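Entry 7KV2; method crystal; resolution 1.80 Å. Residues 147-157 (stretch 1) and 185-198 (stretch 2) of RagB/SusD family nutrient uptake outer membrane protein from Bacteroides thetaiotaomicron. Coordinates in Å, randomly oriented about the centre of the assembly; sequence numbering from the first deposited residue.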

ATOM      1  N   VAL A 147     -18.939   4.466  -1.856  1.00 25.34           N
ATOM      2  CA  VAL A 147     -18.875   3.664  -0.607  1.00 24.65           C
ATOM      3  C   VAL A 147     -18.851   2.172  -0.921  1.00 23.24           C
ATOM      4  O   VAL A 147     -18.227   1.496  -0.145  1.00 24.01           O
ATOM      5  CB  VAL A 147     -19.953   4.054   0.428  1.00 28.72           C
ATOM      6  CG1 VAL A 147     -19.868   5.538   0.752  1.00 29.26           C
ATOM      7  CG2 VAL A 147     -21.360   3.652  -0.010  1.00 28.59           C
ATOM      8  N   ILE A 148     -19.440   1.652  -2.004  1.00 23.86           N
ATOM      9  CA  ILE A 148     -19.296   0.199  -2.291  1.00 25.71           C
ATOM     10  C   ILE A 148     -17.837  -0.086  -2.711  1.00 26.27           C
ATOM     11  O   ILE A 148     -17.261  -1.107  -2.320  1.00 23.69           O
ATOM     12  CB  ILE A 148     -20.310  -0.276  -3.345  1.00 27.76           C
ATOM     13  CG1 ILE A 148     -21.762  -0.088  -2.882  1.00 31.74           C
ATOM     14  CG2 ILE A 148     -20.011  -1.721  -3.698  1.00 28.34           C
ATOM     15  CD1 ILE A 148     -22.776  -0.335  -4.004  1.00 36.52           C
ATOM     16  N   ALA A 149     -17.224   0.812  -3.472  1.00 24.78           N
ATOM     17  CA  ALA A 149     -15.829   0.640  -3.918  1.00 22.92           C
ATOM     18  C   ALA A 149     -14.908   0.736  -2.705  1.00 21.46           C
ATOM     19  O   ALA A 149     -14.025  -0.125  -2.585  1.00 20.90           O
ATOM     20  CB  ALA A 149     -15.475   1.676  -4.965  1.00 24.59           C
ATOM     21  N   LEU A 150     -15.106   1.723  -1.831  1.00 22.15           N
ATOM     22  CA  LEU A 150     -14.338   1.823  -0.557  1.00 20.94           C
ATOM     23  C   LEU A 150     -14.550   0.558   0.259  1.00 23.87           C
ATOM     24  O   LEU A 150     -13.600   0.071   0.890  1.00 20.56           O
ATOM     25  CB  LEU A 150     -14.740   3.060   0.231  1.00 21.07           C
ATOM     26  CG  LEU A 150     -14.218   4.396  -0.316  1.00 22.42           C
ATOM     27  CD1 LEU A 150     -14.901   5.537   0.421  1.00 22.94           C
ATOM     28  CD2 LEU A 150     -12.699   4.526  -0.168  1.00 22.41           C
ATOM     29  N   ARG A 151     -15.769   0.017   0.263  1.00 22.75           N
ATOM     30  CA  ARG A 151     -16.022  -1.159   1.119  1.00 21.77           C
ATOM     31  C   ARG A 151     -15.172  -2.333   0.638  1.00 20.11           C
ATOM     32  O   ARG A 151     -14.629  -3.016   1.481  1.00 21.60           O
ATOM     33  CB  ARG A 151     -17.509  -1.530   1.116  1.00 25.07           C
ATOM     34  CG  ARG A 151     -17.850  -2.605   2.130  1.00 25.70           C
ATOM     35  CD  ARG A 151     -19.363  -2.648   2.407  1.00 28.95           C
ATOM     36  NE  ARG A 151     -20.080  -3.068   1.216  1.00 31.61           N
ATOM     37  CZ  ARG A 151     -21.386  -2.855   0.987  1.00 35.72           C
ATOM     38  NH1 ARG A 151     -22.130  -2.209   1.863  1.00 34.99           N
ATOM     39  NH2 ARG A 151     -21.930  -3.275  -0.132  1.00 38.81           N
ATOM     40  N   VAL A 152     -15.060  -2.552  -0.667  1.00 21.21           N
ATOM     41  CA  VAL A 152     -14.226  -3.630  -1.267  1.00 21.60           C
ATOM     42  C   VAL A 152     -12.756  -3.338  -0.934  1.00 21.15           C
ATOM     43  O   VAL A 152     -12.022  -4.302  -0.617  1.00 23.87           O
ATOM     44  CB  VAL A 152     -14.480  -3.774  -2.775  1.00 23.22           C
ATOM     45  CG1 VAL A 152     -13.571  -4.824  -3.405  1.00 24.82           C
ATOM     46  CG2 VAL A 152     -15.944  -4.129  -3.068  1.00 25.28           C
ATOM     47  N   PHE A 153     -12.367  -2.064  -0.981  1.00 19.57           N
ATOM     48  CA  PHE A 153     -10.963  -1.619  -0.681  1.00 20.23           C
ATOM     49  C   PHE A 153     -10.625  -2.012   0.776  1.00 21.24           C
ATOM     50  O   PHE A 153      -9.594  -2.651   1.051  1.00 22.70           O
ATOM     51  CB  PHE A 153     -10.784  -0.126  -0.990  1.00 19.20           C
ATOM     52  CG  PHE A 153      -9.336   0.326  -0.967  1.00 19.50           C
ATOM     53  CD1 PHE A 153      -8.676   0.581   0.219  1.00 17.94           C
ATOM     54  CD2 PHE A 153      -8.580   0.306  -2.140  1.00 22.46           C
ATOM     55  CE1 PHE A 153      -7.331   0.931   0.235  1.00 18.88           C
ATOM     56  CE2 PHE A 153      -7.234   0.622  -2.119  1.00 21.35           C
ATOM     57  CZ  PHE A 153      -6.617   0.950  -0.930  1.00 20.50           C
ATOM     58  N   TYR A 154     -11.536  -1.787   1.714  1.00 21.01           N
ATOM     59  CA  TYR A 154     -11.291  -2.123   3.131  1.00 20.88           C
ATOM     60  C   TYR A 154     -11.321  -3.653   3.331  1.00 23.03           C
ATOM     61  O   TYR A 154     -10.492  -4.175   4.125  1.00 22.21           O
ATOM     62  CB  TYR A 154     -12.293  -1.382   4.009  1.00 20.81           C
ATOM     63  CG  TYR A 154     -12.201   0.116   4.023  1.00 21.53           C
ATOM     64  CD1 TYR A 154     -11.034   0.751   4.448  1.00 19.45           C
ATOM     65  CD2 TYR A 154     -13.298   0.908   3.740  1.00 19.69           C
ATOM     66  CE1 TYR A 154     -10.969   2.126   4.561  1.00 20.59           C
ATOM     67  CE2 TYR A 154     -13.229   2.288   3.809  1.00 18.99           C
ATOM     68  CZ  TYR A 154     -12.056   2.906   4.215  1.00 19.71           C
ATOM     69  OH  TYR A 154     -11.963   4.269   4.345  1.00 20.03           O
ATOM     70  N   TYR A 155     -12.260  -4.367   2.677  1.00 23.61           N
ATOM     71  CA  TYR A 155     -12.329  -5.852   2.761  1.00 24.49           C
ATOM     72  C   TYR A 155     -11.065  -6.477   2.157  1.00 24.07           C
ATOM     73  O   TYR A 155     -10.605  -7.476   2.661  1.00 23.69           O
ATOM     74  CB  TYR A 155     -13.570  -6.422   2.067  1.00 25.46           C
ATOM     75  CG  TYR A 155     -14.755  -6.465   2.992  1.00 27.12           C
ATOM     76  CD1 TYR A 155     -14.683  -7.200   4.155  1.00 28.68           C
ATOM     77  CD2 TYR A 155     -15.938  -5.802   2.719  1.00 30.32           C
ATOM     78  CE1 TYR A 155     -15.734  -7.260   5.054  1.00 31.55           C
ATOM     79  CE2 TYR A 155     -17.007  -5.866   3.606  1.00 28.83           C
ATOM     80  CZ  TYR A 155     -16.903  -6.580   4.783  1.00 28.97           C
ATOM     81  OH  TYR A 155     -17.937  -6.660   5.685  1.00 30.26           O
ATOM     82  N   ASN A 156     -10.470  -5.836   1.153  1.00 21.73           N
ATOM     83  CA  ASN A 156      -9.239  -6.312   0.512  1.00 20.87           C
ATOM     84  C   ASN A 156      -8.112  -6.308   1.552  1.00 19.36           C
ATOM     85  O   ASN A 156      -7.288  -7.235   1.533  1.00 18.97           O
ATOM     86  CB  ASN A 156      -8.930  -5.462  -0.729  1.00 22.75           C
ATOM     87  CG  ASN A 156      -7.726  -5.987  -1.450  1.00 24.92           C
ATOM     88  OD1 ASN A 156      -7.685  -7.177  -1.797  1.00 22.11           O
ATOM     89  ND2 ASN A 156      -6.745  -5.101  -1.668  1.00 24.24           N
ATOM     90  N   TRP A 157      -8.073  -5.338   2.466  1.00 18.98           N
ATOM     91  CA  TRP A 157      -7.003  -5.301   3.488  1.00 18.95           C
ATOM     92  C   TRP A 157      -7.134  -6.599   4.327  1.00 22.75           C
ATOM     93  O   TRP A 157      -6.145  -7.285   4.568  1.00 21.99           O
ATOM     94  CB  TRP A 157      -7.165  -4.077   4.378  1.00 21.12           C
ATOM     95  CG  TRP A 157      -6.715  -2.753   3.814  1.00 19.27           C
ATOM     96  CD1 TRP A 157      -6.009  -2.512   2.677  1.00 23.71           C
ATOM     97  CD2 TRP A 157      -6.898  -1.479   4.452  1.00 19.82           C
ATOM     98  NE1 TRP A 157      -5.750  -1.170   2.559  1.00 21.76           N
ATOM     99  CE2 TRP A 157      -6.265  -0.514   3.637  1.00 20.57           C
ATOM    100  CE3 TRP A 157      -7.513  -1.060   5.634  1.00 22.40           C
ATOM    101  CZ2 TRP A 157      -6.277   0.842   3.941  1.00 21.32           C
ATOM    102  CZ3 TRP A 157      -7.469   0.285   5.972  1.00 24.21           C
ATOM    103  CH2 TRP A 157      -6.839   1.219   5.134  1.00 22.58           C
ATOM    104  N   GLN A 185     -15.152 -17.224  -0.595  1.00 34.45           N
ATOM    105  CA  GLN A 185     -16.506 -16.606  -0.485  1.00 37.23           C
ATOM    106  C   GLN A 185     -16.373 -15.079  -0.401  1.00 33.47           C
ATOM    107  O   GLN A 185     -17.230 -14.396  -0.930  1.00 31.51           O
ATOM    108  CB  GLN A 185     -17.250 -17.120   0.751  1.00 36.71           C
ATOM    109  CG  GLN A 185     -17.739 -18.555   0.615  1.00 35.19           C
ATOM    110  CD  GLN A 185     -18.312 -19.073   1.908  1.00 39.11           C
ATOM    111  OE1 GLN A 185     -17.866 -18.736   3.000  1.00 36.55           O
ATOM    112  NE2 GLN A 185     -19.347 -19.893   1.785  1.00 48.45           N
ATOM    113  N   LEU A 186     -15.357 -14.552   0.284  1.00 33.68           N
ATOM    114  CA  LEU A 186     -15.231 -13.073   0.416  1.00 28.77           C
ATOM    115  C   LEU A 186     -14.873 -12.499  -0.960  1.00 29.40           C
ATOM    116  O   LEU A 186     -15.506 -11.515  -1.375  1.00 28.42           O
ATOM    117  CB  LEU A 186     -14.223 -12.740   1.514  1.00 31.78           C
ATOM    118  CG  LEU A 186     -13.996 -11.247   1.742  1.00 30.25           C
ATOM    119  CD1 LEU A 186     -15.290 -10.474   1.941  1.00 30.74           C
ATOM    120  CD2 LEU A 186     -13.073 -11.025   2.920  1.00 28.11           C
ATOM    121  N   TYR A 187     -13.988 -13.164  -1.707  1.00 28.22           N
ATOM    122  CA  TYR A 187     -13.609 -12.777  -3.089  1.00 29.28           C
ATOM    123  C   TYR A 187     -14.885 -12.592  -3.922  1.00 32.43           C
ATOM    124  O   TYR A 187     -15.071 -11.584  -4.631  1.00 28.36           O
ATOM    125  CB  TYR A 187     -12.671 -13.804  -3.738  1.00 27.65           C
ATOM    126  CG  TYR A 187     -12.489 -13.555  -5.202  1.00 27.03           C
ATOM    127  CD1 TYR A 187     -11.705 -12.492  -5.634  1.00 27.78           C
ATOM    128  CD2 TYR A 187     -13.211 -14.250  -6.154  1.00 27.13           C
ATOM    129  CE1 TYR A 187     -11.575 -12.188  -6.972  1.00 29.82           C
ATOM    130  CE2 TYR A 187     -13.099 -13.951  -7.499  1.00 27.29           C
ATOM    131  CZ  TYR A 187     -12.293 -12.901  -7.907  1.00 29.62           C
ATOM    132  OH  TYR A 187     -12.140 -12.586  -9.217  1.00 28.55           O
ATOM    133  N   GLU A 188     -15.778 -13.565  -3.810  1.00 29.97           N
ATOM    134  CA  GLU A 188     -17.054 -13.560  -4.556  1.00 32.86           C
ATOM    135  C   GLU A 188     -17.839 -12.290  -4.242  1.00 27.11           C
ATOM    136  O   GLU A 188     -18.299 -11.687  -5.206  1.00 27.51           O
ATOM    137  CB  GLU A 188     -17.851 -14.826  -4.247  1.00 35.78           C
ATOM    138  CG  GLU A 188     -17.309 -16.021  -4.989  1.00 41.42           C
ATOM    139  CD  GLU A 188     -17.364 -15.931  -6.504  1.00 49.28           C
ATOM    140  OE1 GLU A 188     -18.285 -15.265  -7.034  1.00 53.19           O
ATOM    141  OE2 GLU A 188     -16.463 -16.532  -7.157  1.00 52.85           O
ATOM    142  N   LYS A 189     -18.002 -11.937  -2.966  1.00 25.68           N
ATOM    143  CA  LYS A 189     -18.738 -10.717  -2.564  1.00 27.75           C
ATOM    144  C   LYS A 189     -17.996  -9.489  -3.129  1.00 31.48           C
ATOM    145  O   LYS A 189     -18.654  -8.540  -3.645  1.00 28.69           O
ATOM    146  CB  LYS A 189     -18.831 -10.598  -1.051  1.00 30.28           C
ATOM    147  CG  LYS A 189     -19.553 -11.721  -0.329  1.00 37.58           C
ATOM    148  CD  LYS A 189     -21.047 -11.663  -0.443  1.00 44.98           C
ATOM    149  CE  LYS A 189     -21.708 -12.641   0.504  1.00 50.02           C
ATOM    150  NZ  LYS A 189     -23.018 -13.074  -0.026  1.00 51.73           N
ATOM    151  N   MET A 190     -16.664  -9.472  -2.982  1.00 30.77           N
ATOM    152  CA  MET A 190     -15.834  -8.307  -3.424  1.00 28.04           C
ATOM    153  C   MET A 190     -15.971  -8.098  -4.934  1.00 24.88           C
ATOM    154  O   MET A 190     -16.298  -6.970  -5.367  1.00 25.86           O
ATOM    155  CB  MET A 190     -14.370  -8.535  -3.044  1.00 26.64           C
ATOM    156  CG  MET A 190     -14.170  -8.403  -1.547  1.00 26.91           C
ATOM    157  SD  MET A 190     -12.537  -9.000  -0.987  1.00 29.59           S
ATOM    158  CE  MET A 190     -11.388  -7.955  -1.888  1.00 31.28           C
ATOM    159  N   VAL A 191     -15.696  -9.112  -5.735  1.00 24.52           N
ATOM    160  CA  VAL A 191     -15.661  -8.932  -7.203  1.00 27.43           C
ATOM    161  C   VAL A 191     -17.057  -8.572  -7.724  1.00 27.93           C
ATOM    162  O   VAL A 191     -17.143  -7.698  -8.600  1.00 26.53           O
ATOM    163  CB  VAL A 191     -15.005 -10.129  -7.914  1.00 29.86           C
ATOM    164  CG1 VAL A 191     -15.899 -11.357  -8.001  1.00 30.54           C
ATOM    165  CG2 VAL A 191     -14.545  -9.681  -9.293  1.00 31.94           C
ATOM    166  N   THR A 192     -18.125  -9.166  -7.178  1.00 29.98           N
ATOM    167  CA  THR A 192     -19.517  -8.850  -7.593  1.00 32.19           C
ATOM    168  C   THR A 192     -19.832  -7.382  -7.255  1.00 31.52           C
ATOM    169  O   THR A 192     -20.423  -6.717  -8.100  1.00 29.66           O
ATOM    170  CB  THR A 192     -20.526  -9.822  -6.960  1.00 36.75           C
ATOM    171  OG1 THR A 192     -20.189 -11.110  -7.463  1.00 38.44           O
ATOM    172  CG2 THR A 192     -21.957  -9.509  -7.331  1.00 39.09           C
ATOM    173  N   SER A 193     -19.443  -6.884  -6.076  1.00 27.64           N
ATOM    174  CA  SER A 193     -19.609  -5.459  -5.687  1.00 27.98           C
ATOM    175  C   SER A 193     -18.913  -4.530  -6.686  1.00 27.17           C
ATOM    176  O   SER A 193     -19.511  -3.520  -7.074  1.00 26.71           O
ATOM    177  CB  SER A 193     -19.101  -5.204  -4.295  1.00 30.07           C
ATOM    178  OG  SER A 193     -19.955  -5.790  -3.324  1.00 30.55           O
ATOM    179  N   LEU A 194     -17.688  -4.858  -7.096  1.00 26.97           N
ATOM    180  CA  LEU A 194     -16.954  -4.038  -8.090  1.00 26.86           C
ATOM    181  C   LEU A 194     -17.724  -4.046  -9.424  1.00 26.96           C
ATOM    182  O   LEU A 194     -17.766  -2.978 -10.064  1.00 26.36           O
ATOM    183  CB  LEU A 194     -15.524  -4.547  -8.265  1.00 27.04           C
ATOM    184  CG  LEU A 194     -14.621  -4.396  -7.038  1.00 27.99           C
ATOM    185  CD1 LEU A 194     -13.174  -4.677  -7.411  1.00 27.65           C
ATOM    186  CD2 LEU A 194     -14.740  -3.017  -6.410  1.00 29.45           C
ATOM    187  N   GLU A 195     -18.257  -5.195  -9.852  1.00 29.29           N
ATOM    188  CA  GLU A 195     -19.052  -5.300 -11.109  1.00 29.96           C
ATOM    189  C   GLU A 195     -20.234  -4.322 -11.025  1.00 29.60           C
ATOM    190  O   GLU A 195     -20.479  -3.587 -11.992  1.00 30.68           O
ATOM    191  CB  GLU A 195     -19.497  -6.744 -11.329  1.00 31.78           C
ATOM    192  CG  GLU A 195     -18.363  -7.648 -11.779  1.00 34.08           C
ATOM    193  CD  GLU A 195     -18.601  -9.162 -11.813  1.00 38.38           C
ATOM    194  OE1 GLU A 195     -19.616  -9.633 -11.267  1.00 36.17           O
ATOM    195  OE2 GLU A 195     -17.733  -9.855 -12.370  1.00 37.78           O
ATOM    196  N   GLU A 196     -20.904  -4.281  -9.882  1.00 32.87           N
ATOM    197  CA  GLU A 196     -22.085  -3.402  -9.666  1.00 33.88           C
ATOM    198  C   GLU A 196     -21.669  -1.943  -9.736  1.00 32.21           C
ATOM    199  O   GLU A 196     -22.426  -1.130 -10.276  1.00 29.90           O
ATOM    200  CB  GLU A 196     -22.695  -3.623  -8.294  1.00 37.04           C
ATOM    201  CG  GLU A 196     -23.424  -4.933  -8.178  1.00 41.17           C
ATOM    202  CD  GLU A 196     -23.920  -5.166  -6.764  1.00 48.45           C
ATOM    203  OE1 GLU A 196     -23.996  -4.169  -5.979  1.00 52.09           O
ATOM    204  OE2 GLU A 196     -24.198  -6.337  -6.440  1.00 56.01           O
ATOM    205  N   VAL A 197     -20.556  -1.589  -9.099  1.00 27.73           N
ATOM    206  CA  VAL A 197     -20.068  -0.190  -9.112  1.00 25.71           C
ATOM    207  C   VAL A 197     -19.753   0.176 -10.561  1.00 23.61           C
ATOM    208  O   VAL A 197     -20.082   1.303 -10.985  1.00 29.71           O
ATOM    209  CB  VAL A 197     -18.811  -0.025  -8.230  1.00 25.95           C
ATOM    210  CG1 VAL A 197     -18.057   1.217  -8.632  1.00 26.22           C
ATOM    211  CG2 VAL A 197     -19.173  -0.046  -6.767  1.00 26.74           C
ATOM    212  N   ILE A 198     -19.087  -0.712 -11.292  1.00 24.50           N
ATOM    213  CA  ILE A 198     -18.689  -0.424 -12.697  1.00 25.39           C
ATOM    214  C   ILE A 198     -19.978  -0.197 -13.497  1.00 30.94           C
ATOM    215  O   ILE A 198     -20.039   0.744 -14.310  1.00 26.12           O
ATOM    216  CB  ILE A 198     -17.811  -1.555 -13.253  1.00 29.93           C
ATOM    217  CG1 ILE A 198     -16.422  -1.527 -12.578  1.00 31.46           C
ATOM    218  CG2 ILE A 198     -17.700  -1.469 -14.764  1.00 30.58           C
ATOM    219  CD1 ILE A 198     -15.581  -2.790 -12.734  1.00 30.85           C
TER

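The two stretches form an antiparallel helix-helix contact held by apolar packing, with no hydrogen bond crossing between them. Their axes approach to 9.2 Å, and their N-to-C directions differ by 156°, so residue numbers rise along one helix as they fall along the other: Ile148 lies near Ser193 and Val152 near Met190. The latter pair brings the backbones closest, at 5.4 Å between the two CA atoms. Each helix satisfies its own backbone through i to i+4 hydrogen bonds, such as Val152 N to Ile148 O (3.1 Å) and Leu194 N to Met190 O (3.1 Å), leaving side chains to fill the interface, which buries 517 Å² in total.

Val152 is the centre of the packing. Its CB points toward the partner helix, and its chi1 is t. Val152 CG1 and Val152 CG2 each lie 3.7 Å from Leu194 CD2; Val152 CG1 is 3.8 Å from Met190 CB, and Val152 CG2 is 3.6 Å from Ser193 CB. One turn earlier, Ile148 places CG2 3.6 Å from both Ser193 CB and Val197 CG2. Ser193 thus meets two branched aliphatic residues, with Ser193 CB the closest atom to both. Ala149 adds a looser contact, its CB 4.5 Å from Val197 CG2.

Toward the other end, Met190 compensates for a CB that points sideways: its flexible chain (m, t, p) brings CE to 3.7 Å from Asn156 CB and SD to 4.1 Å from Tyr155 CB. Tyr155 also meets Leu186, whose CD1 sits 4.0 Å from Tyr155 CD1 in an oblique approach to the ring. Tyr155 OH and Asn156 ND2 are hydrogen-bonded elsewhere in the structure.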